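Local coordinates for protein beta-agarase B (Zobellia galactanivorans, PDB 4ATF) that hydrolyses the beta-1,4 linkages between beta-D-galactose and 3,6-anhydro-alpha-L-galactose in agarose, cutting the polymer at random with retention of anomeric configuration, at residues I259-Q264 / N292-D297; T123-V128 / D143-D148; D135-D140 / T247-N252. The protein carries 1 engineered substitution. All blocks are in the same frame, centred on the assembly; numbering follows the deposited sequence. Where two conformers were deposited one is given.

Contact 1: I259-Q264 / N292-D297. With NA (sodium ion), chain I; GAL (beta-D-galactopyranose), chain E.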
loop_
_atom_site.group_PDB
_atom_site.type_symbol
_atom_site.label_atom_id
_atom_site.label_comp_id
_atom_site.label_asym_id
_atom_site.label_seq_id
_atom_site.Cartn_x
_atom_site.Cartn_y
_atom_site.Cartn_z
ATOM N N ILE A 259 2.761 -1.381 -5.607
ATOM C CA ILE A 259 2.963 0.042 -5.302
ATOM C C ILE A 259 2.087 0.818 -6.298
ATOM O O ILE A 259 2.244 0.629 -7.506
ATOM C CB ILE A 259 4.473 0.431 -5.446
ATOM C CG1 ILE A 259 5.316 -0.472 -4.530
ATOM C CG2 ILE A 259 4.638 1.986 -5.158
ATOM C CD1 ILE A 259 6.849 -0.196 -4.543
ATOM N N ASN A 260 1.205 1.712 -5.835
ATOM C CA ASN A 260 0.337 2.420 -6.739
ATOM C C ASN A 260 -0.195 3.670 -6.116
ATOM O O ASN A 260 0.149 4.011 -4.969
ATOM C CB ASN A 260 -0.821 1.500 -7.297
ATOM C CG ASN A 260 -1.951 1.215 -6.270
ATOM O OD1 ASN A 260 -2.219 2.002 -5.386
ATOM N ND2 ASN A 260 -2.643 0.087 -6.438
ATOM N N THR A 261 -0.989 4.402 -6.910
ATOM C CA THR A 261 -1.902 5.418 -6.364
ATOM C C THR A 261 -3.286 5.010 -6.811
ATOM O O THR A 261 -3.400 4.234 -7.799
ATOM C CB THR A 261 -1.537 6.890 -6.760
ATOM O OG1 THR A 261 -1.705 7.081 -8.177
ATOM C CG2 THR A 261 -0.043 7.182 -6.392
ATOM N N GLU A 262 -4.330 5.542 -6.141
ATOM C CA GLU A 262 -5.742 5.120 -6.412
ATOM C C GLU A 262 -6.687 6.253 -6.093
ATOM O O GLU A 262 -6.510 6.955 -5.082
ATOM C CB GLU A 262 -6.246 3.915 -5.541
ATOM C CG GLU A 262 -5.643 2.590 -5.861
ATOM C CD GLU A 262 -6.119 1.423 -4.922
ATOM O OE1 GLU A 262 -6.980 1.623 -4.053
ATOM O OE2 GLU A 262 -5.550 0.312 -4.992
ATOM N N ASP A 263 -7.721 6.407 -6.912
ATOM C CA ASP A 263 -8.896 7.125 -6.456
ATOM C C ASP A 263 -9.892 6.051 -5.944
ATOM O O ASP A 263 -10.246 5.157 -6.700
ATOM C CB ASP A 263 -9.543 7.889 -7.633
ATOM C CG ASP A 263 -10.855 8.518 -7.239
ATOM O OD1 ASP A 263 -11.922 7.837 -7.407
ATOM O OD2 ASP A 263 -10.818 9.713 -6.814
ATOM N N GLN A 264 -10.368 6.142 -4.703
ATOM C CA GLN A 264 -11.312 5.145 -4.219
ATOM C C GLN A 264 -12.787 5.678 -4.221
ATOM O O GLN A 264 -13.029 6.866 -4.015
ATOM C CB GLN A 264 -10.856 4.728 -2.830
ATOM C CG GLN A 264 -9.581 3.954 -2.989
ATOM C CD GLN A 264 -8.651 3.979 -1.819
ATOM O OE1 GLN A 264 -7.540 3.357 -1.847
ATOM N NE2 GLN A 264 -9.064 4.615 -0.760
ATOM N N ASN A 292 0.891 15.573 -7.474
ATOM C CA ASN A 292 0.316 14.291 -7.832
ATOM C C ASN A 292 1.335 13.253 -8.312
ATOM O O ASN A 292 0.995 12.356 -9.059
ATOM C CB ASN A 292 -0.755 14.524 -8.905
ATOM C CG ASN A 292 -1.865 15.403 -8.368
ATOM O OD1 ASN A 292 -2.731 14.909 -7.665
ATOM N ND2 ASN A 292 -1.813 16.700 -8.648
ATOM N N THR A 293 2.558 13.346 -7.795
ATOM C CA THR A 293 3.592 12.384 -8.056
ATOM C C THR A 293 3.996 11.694 -6.724
ATOM O O THR A 293 4.393 12.355 -5.773
ATOM C CB THR A 293 4.840 13.061 -8.735
ATOM O OG1 THR A 293 4.418 13.663 -9.958
ATOM C CG2 THR A 293 5.932 12.038 -9.055
ATOM N N PHE A 294 3.881 10.375 -6.691
ATOM C CA PHE A 294 4.205 9.548 -5.529
ATOM C C PHE A 294 5.628 9.030 -5.785
ATOM O O PHE A 294 5.909 8.519 -6.890
ATOM C CB PHE A 294 3.176 8.405 -5.450
ATOM C CG PHE A 294 3.403 7.445 -4.299
ATOM C CD1 PHE A 294 3.921 7.900 -3.055
ATOM C CD2 PHE A 294 3.132 6.095 -4.464
ATOM C CE1 PHE A 294 4.153 6.987 -1.977
ATOM C CE2 PHE A 294 3.307 5.179 -3.409
ATOM C CZ PHE A 294 3.822 5.618 -2.149
ATOM N N GLY A 295 6.535 9.231 -4.822
ATOM C CA GLY A 295 7.959 8.852 -5.002
ATOM C C GLY A 295 8.333 7.820 -3.961
ATOM O O GLY A 295 7.950 7.957 -2.771
ATOM N N VAL A 296 9.029 6.779 -4.407
ATOM C CA VAL A 296 9.513 5.727 -3.512
ATOM C C VAL A 296 11.018 5.672 -3.706
ATOM O O VAL A 296 11.485 5.387 -4.795
ATOM C CB VAL A 296 8.858 4.325 -3.789
ATOM C CG1 VAL A 296 9.506 3.224 -2.934
ATOM C CG2 VAL A 296 7.376 4.390 -3.487
ATOM N N ASP A 297 11.785 6.005 -2.669
ATOM C CA ASP A 297 13.255 5.978 -2.749
ATOM C C ASP A 297 13.744 4.509 -2.782
ATOM O O ASP A 297 14.625 4.152 -3.581
ATOM C CB ASP A 297 13.837 6.748 -1.533
ATOM C CG ASP A 297 15.366 6.880 -1.568
ATOM O OD1 ASP A 297 15.984 6.578 -2.608
ATOM O OD2 ASP A 297 15.960 7.285 -0.534
HETATM NA NA NA I . 16.514 5.215 -4.472
HETATM C C1 GAL E . -6.672 -1.636 0.505
HETATM C C2 GAL E . -7.815 -2.152 -0.357
HETATM C C3 GAL E . -7.441 -2.620 -1.768
HETATM C C4 GAL E . -6.704 -1.440 -2.432
HETATM C C5 GAL E . -5.558 -0.960 -1.495
HETATM C C6 GAL E . -4.679 0.145 -2.108
HETATM O O2 GAL E . -8.284 -3.273 0.334
HETATM O O3 GAL E . -8.702 -2.904 -2.400
HETATM O O4 GAL E . -7.632 -0.400 -2.588
HETATM O O5 GAL E . -5.965 -0.607 -0.165
HETATM O O6 GAL E . -3.659 0.375 -1.133
HETATM O O HOH W 1 18.688 5.221 -3.463
#

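Contact 2: T123-V128 / D143-D148. Engineered in segment 143-148: Asp143 (natural residue Glu). With GAL (beta-D-galactopyranose), chain E.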
loop_
_atom_site.group_PDB
_atom_site.type_symbol
_atom_site.label_atom_id
_atom_site.label_comp_id
_atom_site.label_asym_id
_atom_site.label_seq_id
_atom_site.Cartn_x
_atom_site.Cartn_y
_atom_site.Cartn_z
ATOM N N THR A 123 -5.445 14.264 -2.953
ATOM C CA THR A 123 -6.532 13.527 -2.294
ATOM C C THR A 123 -6.499 12.096 -2.735
ATOM O O THR A 123 -7.158 11.247 -2.112
ATOM C CB THR A 123 -7.968 14.119 -2.647
ATOM O OG1 THR A 123 -8.061 14.323 -4.067
ATOM C CG2 THR A 123 -8.158 15.484 -1.928
ATOM N N LEU A 124 -5.676 11.797 -3.734
ATOM C CA LEU A 124 -5.522 10.386 -4.153
ATOM C C LEU A 124 -4.740 9.607 -3.117
ATOM O O LEU A 124 -3.941 10.212 -2.392
ATOM C CB LEU A 124 -4.694 10.316 -5.443
ATOM C CG LEU A 124 -5.391 10.894 -6.690
ATOM C CD1 LEU A 124 -4.341 10.724 -7.846
ATOM C CD2 LEU A 124 -6.694 10.260 -7.015
ATOM N N ALA A 125 -4.977 8.296 -3.020
ATOM C CA ALA A 125 -4.194 7.421 -2.115
ATOM C C ALA A 125 -2.789 7.167 -2.619
ATOM O O ALA A 125 -2.609 7.012 -3.833
ATOM C CB ALA A 125 -4.932 6.028 -1.870
ATOM N N SER A 126 -1.812 7.147 -1.708
ATOM C CA SER A 126 -0.417 6.704 -1.951
ATOM C C SER A 126 -0.256 5.360 -1.268
ATOM O O SER A 126 -0.423 5.289 -0.057
ATOM C CB SER A 126 0.542 7.704 -1.296
ATOM O OG SER A 126 0.404 8.999 -1.863
ATOM N N ASP A 127 -0.021 4.277 -2.019
ATOM C CA ASP A 127 -0.144 2.907 -1.479
ATOM C C ASP A 127 1.113 2.065 -1.690
ATOM O O ASP A 127 1.662 2.034 -2.818
ATOM C CB ASP A 127 -1.278 2.178 -2.226
ATOM C CG ASP A 127 -2.631 2.830 -2.012
ATOM O OD1 ASP A 127 -2.905 3.188 -0.852
ATOM O OD2 ASP A 127 -3.412 2.994 -3.016
ATOM N N VAL A 128 1.497 1.301 -0.653
ATOM C CA VAL A 128 2.418 0.181 -0.779
ATOM C C VAL A 128 1.724 -0.946 -0.024
ATOM O O VAL A 128 1.445 -0.821 1.182
ATOM C CB VAL A 128 3.781 0.479 -0.076
ATOM C CG1 VAL A 128 4.725 -0.741 -0.113
ATOM C CG2 VAL A 128 4.466 1.703 -0.733
ATOM N N ASP A 143 -0.828 3.368 3.411
ATOM C CA ASP A 143 -2.064 3.720 2.711
ATOM C C ASP A 143 -2.418 5.099 3.281
ATOM O O ASP A 143 -2.794 5.240 4.478
ATOM C CB ASP A 143 -3.179 2.658 2.954
ATOM C CG ASP A 143 -4.602 3.156 2.490
ATOM O OD1 ASP A 143 -4.815 3.814 1.472
ATOM O OD2 ASP A 143 -5.576 2.834 3.141
ATOM N N ALA A 144 -2.186 6.147 2.491
ATOM C CA ALA A 144 -2.299 7.538 3.025
ATOM C C ALA A 144 -2.837 8.473 1.976
ATOM O O ALA A 144 -2.502 8.324 0.797
ATOM C CB ALA A 144 -0.858 8.060 3.529
ATOM N N TYR A 145 -3.623 9.453 2.425
ATOM C CA TYR A 145 -4.270 10.483 1.586
ATOM C C TYR A 145 -3.591 11.774 2.038
ATOM O O TYR A 145 -3.993 12.380 3.033
ATOM C CB TYR A 145 -5.808 10.503 1.851
ATOM C CG TYR A 145 -6.396 9.117 1.680
ATOM C CD1 TYR A 145 -6.417 8.214 2.752
ATOM C CD2 TYR A 145 -6.861 8.643 0.424
ATOM C CE1 TYR A 145 -6.911 6.913 2.617
ATOM C CE2 TYR A 145 -7.389 7.292 0.303
ATOM C CZ TYR A 145 -7.401 6.464 1.399
ATOM O OH TYR A 145 -7.867 5.137 1.336
ATOM N N GLY A 146 -2.536 12.209 1.347
ATOM C CA GLY A 146 -1.681 13.261 1.915
ATOM C C GLY A 146 -2.036 14.747 1.795
ATOM O O GLY A 146 -1.350 15.570 2.418
ATOM N N ALA A 147 -3.049 15.116 0.997
ATOM C CA ALA A 147 -3.250 16.552 0.639
ATOM C C ALA A 147 -3.389 17.480 1.857
ATOM O O ALA A 147 -4.104 17.128 2.834
ATOM C CB ALA A 147 -4.498 16.753 -0.259
ATOM N N ASP A 148 -2.771 18.664 1.783
ATOM C CA ASP A 148 -3.068 19.704 2.802
ATOM C C ASP A 148 -4.522 20.219 2.674
ATOM O O ASP A 148 -5.152 20.585 3.685
ATOM C CB ASP A 148 -2.141 20.901 2.596
ATOM C CG ASP A 148 -0.644 20.536 2.899
ATOM O OD1 ASP A 148 -0.397 19.649 3.792
ATOM O OD2 ASP A 148 0.262 21.159 2.279
HETATM C C1 GAL E . -6.672 -1.636 0.505
HETATM C C2 GAL E . -7.815 -2.152 -0.357
HETATM C C3 GAL E . -7.441 -2.620 -1.768
HETATM C C4 GAL E . -6.704 -1.440 -2.432
HETATM C C5 GAL E . -5.558 -0.960 -1.495
HETATM C C6 GAL E . -4.679 0.145 -2.108
HETATM O O2 GAL E . -8.284 -3.273 0.334
HETATM O O3 GAL E . -8.702 -2.904 -2.400
HETATM O O4 GAL E . -7.632 -0.400 -2.588
HETATM O O5 GAL E . -5.965 -0.607 -0.165
HETATM O O6 GAL E . -3.659 0.375 -1.133
HETATM O O HOH W 2 -1.713 10.549 -0.931
#

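Contact 3: D135-D140 / T247-N252. With GAL (beta-D-galactopyranose), chain B.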
loop_
_atom_site.group_PDB
_atom_site.type_symbol
_atom_site.label_atom_id
_atom_site.label_comp_id
_atom_site.label_asym_id
_atom_site.label_seq_id
_atom_site.Cartn_x
_atom_site.Cartn_y
_atom_site.Cartn_z
ATOM N N ASP A 135 -6.511 -12.916 -4.491
ATOM C CA ASP A 135 -7.218 -11.666 -4.041
ATOM C C ASP A 135 -8.000 -11.855 -2.714
ATOM O O ASP A 135 -8.903 -11.100 -2.424
ATOM C CB ASP A 135 -8.184 -11.168 -5.135
ATOM C CG ASP A 135 -7.436 -10.599 -6.384
ATOM O OD1 ASP A 135 -6.283 -10.167 -6.215
ATOM O OD2 ASP A 135 -7.989 -10.595 -7.489
ATOM N N THR A 136 -7.707 -12.920 -1.971
ATOM C CA THR A 136 -8.372 -13.099 -0.710
ATOM C C THR A 136 -7.699 -12.528 0.544
ATOM O O THR A 136 -8.394 -12.447 1.580
ATOM C CB THR A 136 -8.668 -14.575 -0.429
ATOM O OG1 THR A 136 -7.423 -15.315 -0.353
ATOM C CG2 THR A 136 -9.664 -15.140 -1.491
ATOM N N GLN A 137 -6.381 -12.232 0.498
ATOM C CA GLN A 137 -5.684 -11.820 1.669
ATOM C C GLN A 137 -4.745 -10.631 1.279
ATOM O O GLN A 137 -4.101 -10.646 0.219
ATOM C CB GLN A 137 -4.859 -13.003 2.258
ATOM C CG GLN A 137 -5.738 -14.193 2.668
ATOM C CD GLN A 137 -4.920 -15.410 3.128
ATOM O OE1 GLN A 137 -5.489 -16.496 3.425
ATOM N NE2 GLN A 137 -3.632 -15.237 3.240
ATOM N N GLU A 138 -4.710 -9.598 2.125
ATOM C CA GLU A 138 -4.075 -8.310 1.810
ATOM C C GLU A 138 -3.469 -7.716 3.086
ATOM O O GLU A 138 -4.067 -7.856 4.170
ATOM C CB GLU A 138 -5.136 -7.304 1.258
ATOM C CG GLU A 138 -4.514 -5.943 0.785
ATOM C CD GLU A 138 -4.362 -4.870 1.941
ATOM O OE1 GLU A 138 -4.970 -5.044 3.025
ATOM O OE2 GLU A 138 -3.633 -3.822 1.783
ATOM N N ILE A 139 -2.297 -7.069 2.975
ATOM C CA ILE A 139 -1.654 -6.387 4.105
ATOM C C ILE A 139 -1.232 -5.013 3.589
ATOM O O ILE A 139 -0.528 -4.938 2.557
ATOM C CB ILE A 139 -0.400 -7.145 4.633
ATOM C CG1 ILE A 139 -0.810 -8.500 5.257
ATOM C CG2 ILE A 139 0.346 -6.218 5.715
ATOM C CD1 ILE A 139 0.374 -9.532 5.333
ATOM N N ASP A 140 -1.727 -3.929 4.208
ATOM C CA ASP A 140 -1.234 -2.580 3.852
ATOM C C ASP A 140 0.126 -2.262 4.458
ATOM O O ASP A 140 0.388 -2.636 5.602
ATOM C CB ASP A 140 -2.095 -1.533 4.476
ATOM C CG ASP A 140 -3.480 -1.559 4.018
ATOM O OD1 ASP A 140 -3.856 -2.161 2.980
ATOM O OD2 ASP A 140 -4.213 -0.952 4.825
ATOM N N THR A 247 -11.808 -23.551 10.567
ATOM C CA THR A 247 -10.687 -24.065 9.754
ATOM C C THR A 247 -9.961 -22.820 9.217
ATOM O O THR A 247 -9.430 -22.847 8.078
ATOM C CB THR A 247 -11.226 -24.952 8.571
ATOM O OG1 THR A 247 -12.306 -24.234 7.950
ATOM C CG2 THR A 247 -11.703 -26.374 9.077
ATOM N N ARG A 248 -9.944 -21.725 10.014
ATOM C CA ARG A 248 -9.320 -20.474 9.553
ATOM C C ARG A 248 -7.846 -20.632 9.226
ATOM O O ARG A 248 -7.089 -21.272 10.010
ATOM C CB ARG A 248 -9.443 -19.379 10.621
ATOM C CG ARG A 248 -10.871 -18.816 10.730
ATOM C CD ARG A 248 -10.936 -17.734 11.787
ATOM N NE ARG A 248 -10.971 -18.352 13.100
ATOM C CZ ARG A 248 -11.206 -17.694 14.235
ATOM N NH1 ARG A 248 -11.433 -16.370 14.222
ATOM N NH2 ARG A 248 -11.217 -18.373 15.394
ATOM N N THR A 249 -7.405 -20.075 8.102
ATOM C CA THR A 249 -5.977 -20.141 7.751
ATOM C C THR A 249 -5.158 -18.932 8.320
ATOM O O THR A 249 -3.918 -18.968 8.470
ATOM C CB THR A 249 -5.774 -20.151 6.201
ATOM O OG1 THR A 249 -6.231 -18.887 5.666
ATOM C CG2 THR A 249 -6.545 -21.318 5.561
ATOM N N GLY A 250 -5.841 -17.834 8.566
ATOM C CA GLY A 250 -5.137 -16.562 8.871
ATOM C C GLY A 250 -4.514 -16.000 7.589
ATOM O O GLY A 250 -4.863 -16.452 6.461
ATOM N N LEU A 251 -3.568 -15.087 7.766
ATOM C CA LEU A 251 -2.824 -14.496 6.607
ATOM C C LEU A 251 -1.658 -15.429 6.213
ATOM O O LEU A 251 -0.504 -15.206 6.564
ATOM C CB LEU A 251 -2.356 -13.070 6.960
ATOM C CG LEU A 251 -3.513 -12.037 7.213
ATOM C CD1 LEU A 251 -2.963 -10.751 7.844
ATOM C CD2 LEU A 251 -4.204 -11.713 5.901
ATOM N N ASN A 252 -1.960 -16.506 5.513
ATOM C CA ASN A 252 -0.972 -17.575 5.281
ATOM C C ASN A 252 -0.489 -17.584 3.832
ATOM O O ASN A 252 0.521 -18.238 3.520
ATOM C CB ASN A 252 -1.581 -18.965 5.591
ATOM C CG ASN A 252 -2.675 -19.380 4.531
ATOM O OD1 ASN A 252 -3.684 -18.643 4.341
ATOM N ND2 ASN A 252 -2.420 -20.467 3.784
HETATM C C1 GAL B . -10.140 -6.625 -7.423
HETATM C C2 GAL B . -9.907 -7.933 -8.200
HETATM C C3 GAL B . -10.595 -7.872 -9.582
HETATM C C4 GAL B . -12.074 -7.448 -9.440
HETATM C C5 GAL B . -12.197 -6.171 -8.584
HETATM C C6 GAL B . -13.680 -5.866 -8.532
HETATM O O2 GAL B . -8.508 -8.272 -8.322
HETATM O O3 GAL B . -10.581 -9.178 -10.113
HETATM O O4 GAL B . -12.734 -8.438 -8.669
HETATM O O5 GAL B . -11.566 -6.372 -7.279
HETATM O O6 GAL B . -13.646 -4.632 -7.903
#

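Contact 1: I259-Q264 / N292-D297
Phe294 reaches across from one layer of the family GH16 beta-sandwich to meet Ile259 and Thr261 on the other. The short strands 259-262 and 293-297 run nearly antiparallel, but their axes stay 8.4 Å apart and the gap is filled mainly by side chains, with the backbone O of Asn260 also lying against the Phe294 ring. No hydrogen bond crosses it: strand 259-262 pairs with neighbours such as Ile101 and Asp127, strand 293-297 with Met85 and Lys118.

The tight part is apolar. With CG anti to its backbone N (chi1 179°), the Phe294 ring is thrown across the interface. The methyl CG2 of Thr261 sits 3.6 Å from Phe294 CB, the two side chains sliding past each other in opposite senses. CG2 of Ile259 lies 3.9 Å from Phe294 CE2 and also meets CG2 of Val296, at 4.0 Å. Beta-branched residues suit these positions, since they accept extended backbones and offer methyls to the ring.

Both segments turn polar at their far ends. Beyond Val296, partly exposed Asp297 grips a sodium ion twice, through its O at 2.3 Å and its OD1 at 2.4 Å. A water, Asn37, Glu39 and Gly81 complete the site, while OD2 makes a salt bridge with Arg116. At the other end, the extended Glu262 side chain enters the glycan pocket, where OE1 accepts a hydrogen bond of 2.6 Å from O4 of a galactose. An alanine here would probably leave that sugar hydroxyl without its acceptor and open a gap beside the galactose C6.

Chemically, then, the layers cohere through methyl and ring packing, and the polar groups at the ends are left to hold a metal ion and substrate.

Contact 2: T123-V128 / D143-D148
Two carboxylates stand side by side where Asp127 OD1 comes within 3.1 Å of Asp143 OD1, a close approach of two oxygens that is not a hydrogen bond. They project from the same face of the beta hairpin 125-132/137-145, part of the GH16 sandwich, with their planes 46° apart. Asp143 CG is anti to its backbone N (chi1 167°) and Asp127 CG anti to its carbonyl carbon (chi1 -63°), which brings the groups together. Asp143 is engineered in place of a glutamate, the probable proton donor, so the present geometry is that of the shorter side chain; its OD2 is hydrogen-bonded to His165 ND1. Both residues line the glycan pocket.

Just beyond them, the backbone of Val128 is hydrogen-bonded to both Ile141 and Leu142, consistent with the beta bulge of the family's catalytic strand. Ser126 and Ala144 form an antiparallel hydrogen-bonded pair. Ser126 N gives a nearly straight bond of 2.9 Å to Ala144 O, while Ala144 N reaches Ser126 O at 3.2 Å and less directly.

On the carboxylate face, Ala125 is small enough for Tyr145 to settle against it, CB lying 3.5 Å from ring atom CE2. The edge of that ring also meets Thr123 O, and its OH lies beside the side-chain amide of Gln264.

Where the strands part, a water donates to Leu124 O and Ala144 O, and accepts from Gly146 N and from Ser126 OG, itself also hydrogen-bonded to Met120 N; the water lies 2.8 Å from Ser126 OG.

Contact 3: D135-D140 / T247-N252
Gln137 sets its CG anti to the carbonyl carbon (chi1 -61°) and then runs extended, carrying its amide from the strand to the loop residues Thr249, Gly250 and Asn252. Leu251 makes the same first turn and brings its two methyls back to the strand. The contact thus packs the start of strand 137-145, in the GH16 sandwich, on an inverse gamma turn centred on Leu251. A weak bond from Asn252 N to Gly250 O closes that turn, and the positive phi of Gly250 is one that glycine adopts easily.

The fork of Leu251 does the apolar work: CD1 lies 4.0 Å from Ile139 CG1, and CD2 lies 3.9 Å from Gln137 CB. A branched leucine suits this place because it can touch two alternate strand residues at once. Trp205 NE1 is hydrogen-bonded to Leu251 O.

Glu138, between those two residues, leaves the backbone away from the loop and is one of the residues of the glycan pocket; it is probably the nucleophile. Asp135, before the strand, binds substrate. His60 NE2 holds its OD1, while its OD2 accepts a 2.5 Å hydrogen bond from O2 of a galactose.

Overall arrangement
Contacts 1 and 2 are neighbours, their centres about 7 Å apart, because strands 255-262 and 125-132 adjoin in one sheet; Glu262 O and Ala125 N are 2.9 Å apart, a probable hydrogen bond. Both touch the same galactose. Contact 3 lies farther off, its centre about 24 Å from each of the others, and touches a different galactose. It shares strand 137-145 with contact 2, so that this one strand carries the presumed nucleophile, Glu138, and the engineered position of the presumed proton donor. Contact 1 joins the sandwich layers and reaches the pocket through Glu262, whereas contact 3 ties the start of the catalytic strand to a loop more than 100 residues later in the sequence.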